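Local coordinates for protein Cyclo(L-leucyl-L-leucyl) synthase (PDB 6EZ3) that makes the cyclodipeptide cyclo(L-leucyl-L-leucyl) from two leucyl-tRNA molecules, without ATP, as an intermediate of diketopiperazine biosynthetic pathways, at residues E36-N47 against F90-K100; L176-P184 against L212-Y220. All blocks are in the same frame, centred on the assembly; numbering follows the deposited sequence.

Both contacts belong to one Rossmann-like cyclodipeptide synthase domain built round a mixed six-stranded sheet. Interaction 1 packs helix 36-49 against the C-terminal end of helix 73-97. Interaction 2 joins the short helix 177-181 and the residues after it to the loop and first residues of strand 218-225. Their centres lie about 24 Å apart and their nearest atoms about 9 Å, so they do not touch. Strand 218-225 relates them, since it starts in interaction 2 and further along meets Tyr38, Ile42 and Trp45 of helix 36-49. Ile39 of interaction 1 is about 9 Å, side chain to side chain, from Ser28, the probable nucleophile. In interaction 2, the side chain of Phe179 is about 3 Å from that of Glu175, which may have a critical role in catalysis.

Interaction 1 (E36-N47 against F90-K100); sequences ESYIRKIIQWAN and FCEDEIIKCNK
Glu36 lays its CG over one face of the Phe90 ring, in a CH-pi contact 3.6 Å from CG to the ring centroid. This is one end of a helix pair in the Rossmann-like domain. Helix 36-47 and helix 90-97 run in roughly the same direction and cross at -37°, with their axes 9.8 Å apart. Arg40 is a knob set among Phe90, Asp93, Glu94 and Lys97. Its chain is extended from CG to NE and carries the guanidinium across Glu94. Arg40 NH2 gives Glu94 OE2 a nearly straight bond of 2.8 Å, in the guanidinium plane and on the anti lone pair. The carboxylate stands almost perpendicular to that plane. Lys97 NZ gives Glu94 OE2 a second bond of 2.9 Å, so two cations share one oxygen and probably favour an ionised Glu94. Glu94 OE1 takes a bond of 3.2 Å from Gln44 NE2, nearly along its C-O axis. Both oxygens of this buried carboxylate therefore have hydrogen-bond partners.

Next to this polar row, Ile43 points its CD1 at Glu94 CB and Cys91. Phe53 and Ile55 of strand 52-57 also touch Ile43, which ties the pair to the sheet. A Schellman motif at Asn99 follows helix 90-97. Beside it, Asn47 ND2 lies 3.3 Å from Cys98 SG.

Interaction 2 (L176-P184 against L212-Y220); sequences LPFFLNANP and LKMNEKQGY
Gln218 sends its side chain from the start of strand 218-225 toward the backbone of 178-182. This strand belongs to the mixed sheet of the Rossmann-like domain. Gln218 CB lies 3.5 Å from Leu180 O. CG comes next, close to both Leu180 O and Phe179 O. The chain then bends at chi2 (88°), which turns the amide along that backbone. There Gln218 OE1 accepts a bond of 2.8 Å from Ala182 N, with the donor above the carbonyl plane. Gln218 NE2 lies 2.9 Å from Phe178 O.

A backbone bond, Asn215 N to Leu180 O, joins the loop to the helix. Asn215 also opens a type I turn, and its OD1 forms an Asx turn with Lys217 N. The amides of Asn181 and Asn215 are stacked, their planes nearly parallel. Phe179 and Tyr220 lie side by side and meet edge to edge, CE1 of Phe179 being 3.7 Å from CE2 of Tyr220. Tyr220 OH bonds to Ala197 O, and its side chain touches Tyr195, a probable substrate-binding residue. Asn183 ND2 donates twice: nearly straight (175°) to Asn181 OD1 at 2.9 Å, and more bent (139°), from above the carbonyl plane, to Lys217 O at 3.1 Å.

Interaction 1 (E36-N47 against F90-K100)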
loop_
_atom_site.group_PDB
_atom_site.type_symbol
_atom_site.label_atom_id
_atom_site.label_comp_id
_atom_site.label_asym_id
_atom_site.label_seq_id
_atom_site.Cartn_x
_atom_site.Cartn_y
_atom_site.Cartn_z
ATOM N N GLU A 36 -9.277 12.792 -7.231
ATOM C CA GLU A 36 -8.948 12.948 -8.636
ATOM C C GLU A 36 -7.796 13.918 -8.844
ATOM O O GLU A 36 -6.887 13.594 -9.590
ATOM C CB GLU A 36 -10.207 13.351 -9.422
ATOM C CG GLU A 36 -10.036 13.381 -10.931
ATOM C CD GLU A 36 -11.153 14.063 -11.694
ATOM O OE1 GLU A 36 -12.336 13.883 -11.319
ATOM O OE2 GLU A 36 -10.845 14.763 -12.685
ATOM N N SER A 37 -7.789 15.049 -8.136
ATOM C CA SER A 37 -6.735 16.057 -8.269
ATOM C C SER A 37 -5.370 15.523 -7.847
ATOM O O SER A 37 -4.418 15.558 -8.637
ATOM C CB SER A 37 -7.096 17.312 -7.478
ATOM O OG SER A 37 -6.667 18.477 -8.160
ATOM N N TYR A 38 -5.312 14.967 -6.627
ATOM C CA TYR A 38 -4.107 14.386 -6.036
ATOM C C TYR A 38 -3.550 13.200 -6.839
ATOM O O TYR A 38 -2.368 13.184 -7.201
ATOM C CB TYR A 38 -4.393 13.959 -4.586
ATOM C CG TYR A 38 -3.144 13.587 -3.836
ATOM C CD1 TYR A 38 -2.220 14.553 -3.463
ATOM C CD2 TYR A 38 -2.849 12.260 -3.551
ATOM C CE1 TYR A 38 -1.027 14.211 -2.830
ATOM C CE2 TYR A 38 -1.662 11.907 -2.911
ATOM C CZ TYR A 38 -0.759 12.889 -2.542
ATOM O OH TYR A 38 0.385 12.573 -1.875
ATOM N N ILE A 39 -4.408 12.201 -7.089
ATOM C CA ILE A 39 -4.042 11.001 -7.829
ATOM C C ILE A 39 -3.281 11.347 -9.111
ATOM O O ILE A 39 -2.264 10.707 -9.408
ATOM C CB ILE A 39 -5.266 10.115 -8.063
ATOM C CG1 ILE A 39 -5.827 9.660 -6.711
ATOM C CG2 ILE A 39 -4.906 8.922 -8.963
ATOM C CD1 ILE A 39 -7.177 9.245 -6.758
ATOM N N ARG A 40 -3.741 12.406 -9.819
ATOM C CA ARG A 40 -3.132 12.915 -11.038
ATOM C C ARG A 40 -1.741 13.476 -10.756
ATOM O O ARG A 40 -0.777 13.099 -11.428
ATOM C CB ARG A 40 -4.060 13.937 -11.684
ATOM C CG ARG A 40 -5.383 13.269 -12.043
ATOM C CD ARG A 40 -6.244 13.980 -13.062
ATOM N NE ARG A 40 -7.529 13.293 -13.185
ATOM C CZ ARG A 40 -7.871 12.487 -14.184
ATOM N NH1 ARG A 40 -9.072 11.916 -14.200
ATOM N NH2 ARG A 40 -7.029 12.269 -15.190
ATOM N N LYS A 41 -1.647 14.334 -9.720
ATOM C CA LYS A 41 -0.422 14.963 -9.241
ATOM C C LYS A 41 0.663 13.916 -9.051
ATOM O O LYS A 41 1.740 14.060 -9.622
ATOM C CB LYS A 41 -0.668 15.674 -7.877
ATOM C CG LYS A 41 -0.691 17.197 -7.941
ATOM C CD LYS A 41 -0.172 17.845 -6.657
ATOM C CE LYS A 41 -0.459 19.324 -6.606
ATOM N NZ LYS A 41 -1.893 19.619 -6.331
ATOM N N ILE A 42 0.384 12.863 -8.255
ATOM C CA ILE A 42 1.352 11.809 -7.932
ATOM C C ILE A 42 1.777 11.028 -9.171
ATOM O O ILE A 42 2.922 10.618 -9.239
ATOM C CB ILE A 42 0.897 10.868 -6.765
ATOM C CG1 ILE A 42 -0.493 10.266 -7.005
ATOM C CG2 ILE A 42 0.984 11.602 -5.407
ATOM C CD1 ILE A 42 -0.946 9.285 -6.029
ATOM N N ILE A 43 0.872 10.835 -10.149
ATOM C CA ILE A 43 1.198 10.132 -11.387
ATOM C C ILE A 43 2.138 11.005 -12.218
ATOM O O ILE A 43 3.209 10.543 -12.632
ATOM C CB ILE A 43 -0.043 9.653 -12.163
ATOM C CG1 ILE A 43 -0.832 8.627 -11.316
ATOM C CG2 ILE A 43 0.375 9.093 -13.534
ATOM C CD1 ILE A 43 -1.829 7.674 -12.108
ATOM N N GLN A 44 1.773 12.279 -12.403
ATOM C CA GLN A 44 2.616 13.205 -13.141
ATOM C C GLN A 44 4.011 13.277 -12.535
ATOM O O GLN A 44 4.980 13.266 -13.283
ATOM C CB GLN A 44 1.964 14.592 -13.242
ATOM C CG GLN A 44 0.892 14.716 -14.350
ATOM C CD GLN A 44 1.356 14.391 -15.760
ATOM O OE1 GLN A 44 2.535 14.583 -16.136
ATOM N NE2 GLN A 44 0.428 13.883 -16.576
ATOM N N TRP A 45 4.102 13.264 -11.180
ATOM C CA TRP A 45 5.339 13.266 -10.382
ATOM C C TRP A 45 6.148 11.983 -10.601
ATOM O O TRP A 45 7.349 12.057 -10.849
ATOM C CB TRP A 45 5.031 13.441 -8.876
ATOM C CG TRP A 45 6.247 13.361 -7.989
ATOM C CD1 TRP A 45 7.136 14.361 -7.730
ATOM C CD2 TRP A 45 6.725 12.205 -7.284
ATOM N NE1 TRP A 45 8.140 13.900 -6.908
ATOM C CE2 TRP A 45 7.916 12.578 -6.626
ATOM C CE3 TRP A 45 6.273 10.876 -7.164
ATOM C CZ2 TRP A 45 8.657 11.679 -5.849
ATOM C CZ3 TRP A 45 7.018 9.978 -6.408
ATOM C CH2 TRP A 45 8.189 10.387 -5.754
ATOM N N ALA A 46 5.483 10.815 -10.523
ATOM C CA ALA A 46 6.129 9.529 -10.694
ATOM C C ALA A 46 6.707 9.519 -12.064
ATOM O O ALA A 46 7.905 9.296 -12.199
ATOM C CB ALA A 46 5.120 8.398 -10.546
ATOM N N ASN A 47 5.868 9.850 -13.072
ATOM C CA ASN A 47 6.189 9.850 -14.494
ATOM C C ASN A 47 7.390 10.694 -14.851
ATOM O O ASN A 47 8.242 10.238 -15.616
ATOM C CB ASN A 47 4.980 10.264 -15.311
ATOM C CG ASN A 47 5.197 10.234 -16.796
ATOM O OD1 ASN A 47 5.576 9.220 -17.367
ATOM N ND2 ASN A 47 4.908 11.338 -17.455
ATOM N N PHE A 90 -9.622 6.809 -13.256
ATOM C CA PHE A 90 -8.799 8.020 -13.115
ATOM C C PHE A 90 -7.341 7.749 -13.462
ATOM O O PHE A 90 -6.718 8.534 -14.194
ATOM C CB PHE A 90 -8.856 8.620 -11.706
ATOM C CG PHE A 90 -10.143 9.312 -11.329
ATOM C CD1 PHE A 90 -10.808 10.133 -12.240
ATOM C CD2 PHE A 90 -10.680 9.173 -10.046
ATOM C CE1 PHE A 90 -12.023 10.765 -11.891
ATOM C CE2 PHE A 90 -11.869 9.836 -9.685
ATOM C CZ PHE A 90 -12.533 10.633 -10.606
ATOM N N CYS A 91 -6.794 6.627 -12.930
ATOM C CA CYS A 91 -5.413 6.198 -13.146
ATOM C C CYS A 91 -5.106 5.928 -14.600
ATOM O O CYS A 91 -4.130 6.465 -15.135
ATOM C CB CYS A 91 -5.087 5.002 -12.270
ATOM S SG CYS A 91 -5.029 5.392 -10.510
ATOM N N GLU A 92 -5.975 5.166 -15.262
ATOM C CA GLU A 92 -5.814 4.863 -16.683
ATOM C C GLU A 92 -5.793 6.124 -17.534
ATOM O O GLU A 92 -4.991 6.209 -18.453
ATOM C CB GLU A 92 -6.895 3.907 -17.158
ATOM C CG GLU A 92 -6.689 2.496 -16.644
ATOM C CD GLU A 92 -7.540 1.421 -17.285
ATOM O OE1 GLU A 92 -8.380 1.727 -18.167
ATOM O OE2 GLU A 92 -7.356 0.251 -16.889
ATOM N N ASP A 93 -6.617 7.126 -17.175
ATOM C CA ASP A 93 -6.684 8.398 -17.874
ATOM C C ASP A 93 -5.390 9.167 -17.795
ATOM O O ASP A 93 -4.939 9.716 -18.810
ATOM C CB ASP A 93 -7.840 9.238 -17.349
ATOM C CG ASP A 93 -8.949 9.374 -18.372
ATOM O OD1 ASP A 93 -8.675 9.908 -19.484
ATOM O OD2 ASP A 93 -10.089 8.933 -18.077
ATOM N N GLU A 94 -4.768 9.176 -16.605
ATOM C CA GLU A 94 -3.511 9.890 -16.397
ATOM C C GLU A 94 -2.333 9.224 -17.044
ATOM O O GLU A 94 -1.437 9.927 -17.534
ATOM C CB GLU A 94 -3.234 10.129 -14.919
ATOM C CG GLU A 94 -3.899 11.385 -14.420
ATOM C CD GLU A 94 -3.548 12.685 -15.125
ATOM O OE1 GLU A 94 -2.344 12.991 -15.315
ATOM O OE2 GLU A 94 -4.505 13.408 -15.475
ATOM N N ILE A 95 -2.331 7.864 -17.052
ATOM C CA ILE A 95 -1.267 7.084 -17.669
ATOM C C ILE A 95 -1.258 7.356 -19.180
ATOM O O ILE A 95 -0.185 7.606 -19.726
ATOM C CB ILE A 95 -1.353 5.595 -17.262
ATOM C CG1 ILE A 95 -1.024 5.411 -15.762
ATOM C CG2 ILE A 95 -0.439 4.704 -18.144
ATOM C CD1 ILE A 95 -1.720 4.198 -15.125
ATOM N N ILE A 96 -2.454 7.452 -19.822
ATOM C CA ILE A 96 -2.554 7.790 -21.251
ATOM C C ILE A 96 -1.977 9.180 -21.514
ATOM O O ILE A 96 -1.177 9.349 -22.448
ATOM C CB ILE A 96 -3.971 7.671 -21.824
ATOM C CG1 ILE A 96 -4.522 6.249 -21.686
ATOM C CG2 ILE A 96 -3.950 8.086 -23.292
ATOM C CD1 ILE A 96 -6.037 6.179 -21.431
ATOM N N LYS A 97 -2.347 10.157 -20.662
ATOM C CA LYS A 97 -1.846 11.517 -20.794
ATOM C C LYS A 97 -0.322 11.545 -20.737
ATOM O O LYS A 97 0.292 12.441 -21.305
ATOM C CB LYS A 97 -2.429 12.400 -19.699
ATOM C CG LYS A 97 -3.928 12.713 -19.834
ATOM C CD LYS A 97 -4.317 13.888 -18.945
ATOM C CE LYS A 97 -5.691 13.755 -18.372
ATOM N NZ LYS A 97 -5.965 14.874 -17.442
ATOM N N CYS A 98 0.288 10.524 -20.085
ATOM C CA CYS A 98 1.743 10.387 -19.929
ATOM C C CYS A 98 2.404 9.652 -21.100
ATOM O O CYS A 98 3.642 9.539 -21.138
ATOM C CB CYS A 98 2.079 9.735 -18.593
ATOM S SG CYS A 98 1.698 10.762 -17.160
ATOM N N ASN A 99 1.577 9.194 -22.074
ATOM C CA ASN A 99 1.988 8.405 -23.239
ATOM C C ASN A 99 2.699 7.114 -22.768
ATOM O O ASN A 99 3.798 6.749 -23.227
ATOM C CB ASN A 99 2.821 9.203 -24.251
ATOM C CG ASN A 99 2.984 8.498 -25.582
ATOM O OD1 ASN A 99 2.109 7.723 -26.031
ATOM N ND2 ASN A 99 4.131 8.733 -26.221
ATOM N N LYS A 100 2.063 6.459 -21.801
ATOM C CA LYS A 100 2.540 5.221 -21.239
ATOM C C LYS A 100 1.405 4.186 -21.356
ATOM O O LYS A 100 0.225 4.561 -21.445
ATOM C CB LYS A 100 3.074 5.422 -19.795
ATOM C CG LYS A 100 4.435 6.153 -19.758
ATOM C CD LYS A 100 5.242 5.879 -18.480
ATOM C CE LYS A 100 6.654 6.443 -18.525
ATOM N NZ LYS A 100 7.324 6.385 -17.186
#

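Interaction 2 (L176-P184 against L212-Y220)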
loop_
_atom_site.group_PDB
_atom_site.type_symbol
_atom_site.label_atom_id
_atom_site.label_comp_id
_atom_site.label_asym_id
_atom_site.label_seq_id
_atom_site.Cartn_x
_atom_site.Cartn_y
_atom_site.Cartn_z
ATOM N N LEU A 176 0.973 -5.860 3.210
ATOM C CA LEU A 176 2.342 -5.955 3.720
ATOM C C LEU A 176 3.374 -6.548 2.774
ATOM O O LEU A 176 4.457 -5.954 2.674
ATOM C CB LEU A 176 2.401 -6.683 5.059
ATOM C CG LEU A 176 3.186 -5.908 6.101
ATOM C CD1 LEU A 176 2.297 -4.968 6.868
ATOM C CD2 LEU A 176 3.965 -6.800 6.988
ATOM N N PRO A 177 3.104 -7.645 2.040
ATOM C CA PRO A 177 4.138 -8.174 1.125
ATOM C C PRO A 177 4.728 -7.166 0.135
ATOM O O PRO A 177 5.934 -7.254 -0.137
ATOM C CB PRO A 177 3.437 -9.336 0.439
ATOM C CG PRO A 177 2.500 -9.847 1.538
ATOM C CD PRO A 177 1.935 -8.541 2.070
ATOM N N PHE A 178 3.921 -6.148 -0.308
ATOM C CA PHE A 178 4.361 -5.057 -1.214
ATOM C C PHE A 178 5.245 -4.004 -0.510
ATOM O O PHE A 178 6.003 -3.279 -1.142
ATOM C CB PHE A 178 3.161 -4.395 -1.884
ATOM C CG PHE A 178 2.427 -5.355 -2.773
ATOM C CD1 PHE A 178 1.264 -5.983 -2.338
ATOM C CD2 PHE A 178 2.939 -5.704 -4.020
ATOM C CE1 PHE A 178 0.624 -6.948 -3.138
ATOM C CE2 PHE A 178 2.287 -6.651 -4.824
ATOM C CZ PHE A 178 1.124 -7.248 -4.384
ATOM N N PHE A 179 5.171 -3.961 0.795
ATOM C CA PHE A 179 5.947 -3.013 1.595
ATOM C C PHE A 179 7.337 -3.545 1.956
ATOM O O PHE A 179 8.284 -2.749 2.109
ATOM C CB PHE A 179 5.163 -2.645 2.878
ATOM C CG PHE A 179 4.038 -1.676 2.623
ATOM C CD1 PHE A 179 4.191 -0.336 2.882
ATOM C CD2 PHE A 179 2.842 -2.104 2.068
ATOM C CE1 PHE A 179 3.158 0.552 2.635
ATOM C CE2 PHE A 179 1.823 -1.204 1.806
ATOM C CZ PHE A 179 1.987 0.117 2.089
ATOM N N LEU A 180 7.444 -4.895 2.091
ATOM C CA LEU A 180 8.671 -5.583 2.463
ATOM C C LEU A 180 9.540 -5.980 1.262
ATOM O O LEU A 180 10.747 -5.717 1.278
ATOM C CB LEU A 180 8.355 -6.797 3.346
ATOM C CG LEU A 180 7.631 -6.547 4.677
ATOM C CD1 LEU A 180 7.216 -7.841 5.301
ATOM C CD2 LEU A 180 8.514 -5.833 5.652
ATOM N N ASN A 181 8.944 -6.603 0.229
ATOM C CA ASN A 181 9.676 -6.983 -0.994
ATOM C C ASN A 181 8.735 -7.191 -2.191
ATOM O O ASN A 181 8.379 -8.322 -2.527
ATOM C CB ASN A 181 10.567 -8.213 -0.783
ATOM C CG ASN A 181 11.545 -8.473 -1.893
ATOM O OD1 ASN A 181 11.927 -7.588 -2.664
ATOM N ND2 ASN A 181 12.003 -9.694 -1.970
ATOM N N ALA A 182 8.343 -6.090 -2.823
ATOM C CA ALA A 182 7.459 -6.076 -3.964
ATOM C C ALA A 182 8.162 -6.568 -5.221
ATOM O O ALA A 182 7.513 -7.137 -6.080
ATOM C CB ALA A 182 6.941 -4.675 -4.181
ATOM N N ASN A 183 9.495 -6.375 -5.312
ATOM C CA ASN A 183 10.351 -6.731 -6.459
ATOM C C ASN A 183 10.074 -8.091 -7.129
ATOM O O ASN A 183 9.864 -8.078 -8.339
ATOM C CB ASN A 183 11.816 -6.630 -6.091
ATOM C CG ASN A 183 12.175 -5.289 -5.573
ATOM O OD1 ASN A 183 12.270 -4.340 -6.337
ATOM N ND2 ASN A 183 12.306 -5.173 -4.257
ATOM N N PRO A 184 10.069 -9.259 -6.450
ATOM C CA PRO A 184 9.815 -10.506 -7.184
ATOM C C PRO A 184 8.339 -10.747 -7.568
ATOM O O PRO A 184 8.057 -11.614 -8.403
ATOM C CB PRO A 184 10.337 -11.567 -6.231
ATOM C CG PRO A 184 10.134 -10.984 -4.878
ATOM C CD PRO A 184 10.277 -9.514 -5.010
ATOM N N LEU A 212 10.841 -10.182 10.688
ATOM C CA LEU A 212 10.584 -9.767 9.306
ATOM C C LEU A 212 11.560 -8.659 8.932
ATOM O O LEU A 212 11.981 -7.880 9.794
ATOM C CB LEU A 212 9.151 -9.258 9.129
ATOM C CG LEU A 212 8.033 -10.248 9.371
ATOM C CD1 LEU A 212 6.801 -9.533 9.829
ATOM C CD2 LEU A 212 7.728 -11.028 8.126
ATOM N N LYS A 213 11.931 -8.595 7.649
ATOM C CA LYS A 213 12.868 -7.588 7.162
ATOM C C LYS A 213 12.439 -6.982 5.836
ATOM O O LYS A 213 11.979 -7.690 4.943
ATOM C CB LYS A 213 14.291 -8.170 7.062
ATOM C CG LYS A 213 15.012 -8.284 8.417
ATOM C CD LYS A 213 16.417 -8.881 8.266
ATOM C CE LYS A 213 17.041 -9.341 9.565
ATOM N NZ LYS A 213 18.181 -10.272 9.323
ATOM N N MET A 214 12.582 -5.662 5.703
ATOM C CA MET A 214 12.299 -5.013 4.436
ATOM C C MET A 214 13.564 -5.213 3.558
ATOM O O MET A 214 14.667 -4.814 3.948
ATOM C CB MET A 214 11.997 -3.531 4.633
ATOM C CG MET A 214 11.622 -2.854 3.352
ATOM S SD MET A 214 11.743 -1.073 3.477
ATOM C CE MET A 214 10.258 -0.751 4.191
ATOM N N ASN A 215 13.390 -5.849 2.393
ATOM C CA ASN A 215 14.459 -6.152 1.454
ATOM C C ASN A 215 15.340 -4.965 1.106
ATOM O O ASN A 215 14.839 -3.860 0.973
ATOM C CB ASN A 215 13.897 -6.788 0.189
ATOM C CG ASN A 215 14.954 -7.399 -0.682
ATOM O OD1 ASN A 215 15.477 -6.761 -1.587
ATOM N ND2 ASN A 215 15.333 -8.625 -0.388
ATOM N N GLU A 216 16.661 -5.219 0.947
ATOM C CA GLU A 216 17.727 -4.267 0.592
ATOM C C GLU A 216 17.427 -3.493 -0.677
ATOM O O GLU A 216 17.893 -2.359 -0.806
ATOM C CB GLU A 216 19.108 -4.961 0.478
ATOM C CG GLU A 216 19.162 -6.168 -0.471
ATOM C CD GLU A 216 20.533 -6.728 -0.833
ATOM O OE1 GLU A 216 21.129 -6.257 -1.831
ATOM O OE2 GLU A 216 20.979 -7.686 -0.159
ATOM N N LYS A 217 16.656 -4.108 -1.616
ATOM C CA LYS A 217 16.234 -3.537 -2.907
ATOM C C LYS A 217 14.793 -2.935 -2.818
ATOM O O LYS A 217 14.118 -2.722 -3.832
ATOM C CB LYS A 217 16.350 -4.618 -4.008
ATOM C CG LYS A 217 17.549 -4.454 -4.913
ATOM C CD LYS A 217 18.872 -4.917 -4.291
ATOM C CE LYS A 217 20.099 -4.492 -5.081
ATOM N NZ LYS A 217 20.215 -5.260 -6.350
ATOM N N GLN A 218 14.370 -2.611 -1.586
ATOM C CA GLN A 218 13.041 -2.095 -1.287
ATOM C C GLN A 218 13.079 -0.938 -0.285
ATOM O O GLN A 218 13.708 -1.053 0.761
ATOM C CB GLN A 218 12.144 -3.248 -0.774
ATOM C CG GLN A 218 10.714 -2.855 -0.426
ATOM C CD GLN A 218 9.740 -2.920 -1.564
ATOM O OE1 GLN A 218 9.847 -3.735 -2.477
ATOM N NE2 GLN A 218 8.688 -2.158 -1.453
ATOM N N GLY A 219 12.367 0.144 -0.611
ATOM C CA GLY A 219 12.276 1.318 0.248
ATOM C C GLY A 219 10.875 1.795 0.574
ATOM O O GLY A 219 9.882 1.159 0.189
ATOM N N TYR A 220 10.792 2.899 1.337
ATOM C CA TYR A 220 9.523 3.547 1.683
ATOM C C TYR A 220 9.763 5.061 1.777
ATOM O O TYR A 220 10.608 5.502 2.579
ATOM C CB TYR A 220 8.897 2.984 2.978
ATOM C CG TYR A 220 7.557 3.604 3.328
ATOM C CD1 TYR A 220 7.482 4.769 4.089
ATOM C CD2 TYR A 220 6.361 3.004 2.934
ATOM C CE1 TYR A 220 6.254 5.349 4.408
ATOM C CE2 TYR A 220 5.125 3.562 3.272
ATOM C CZ TYR A 220 5.081 4.744 3.995
ATOM O OH TYR A 220 3.878 5.309 4.325
#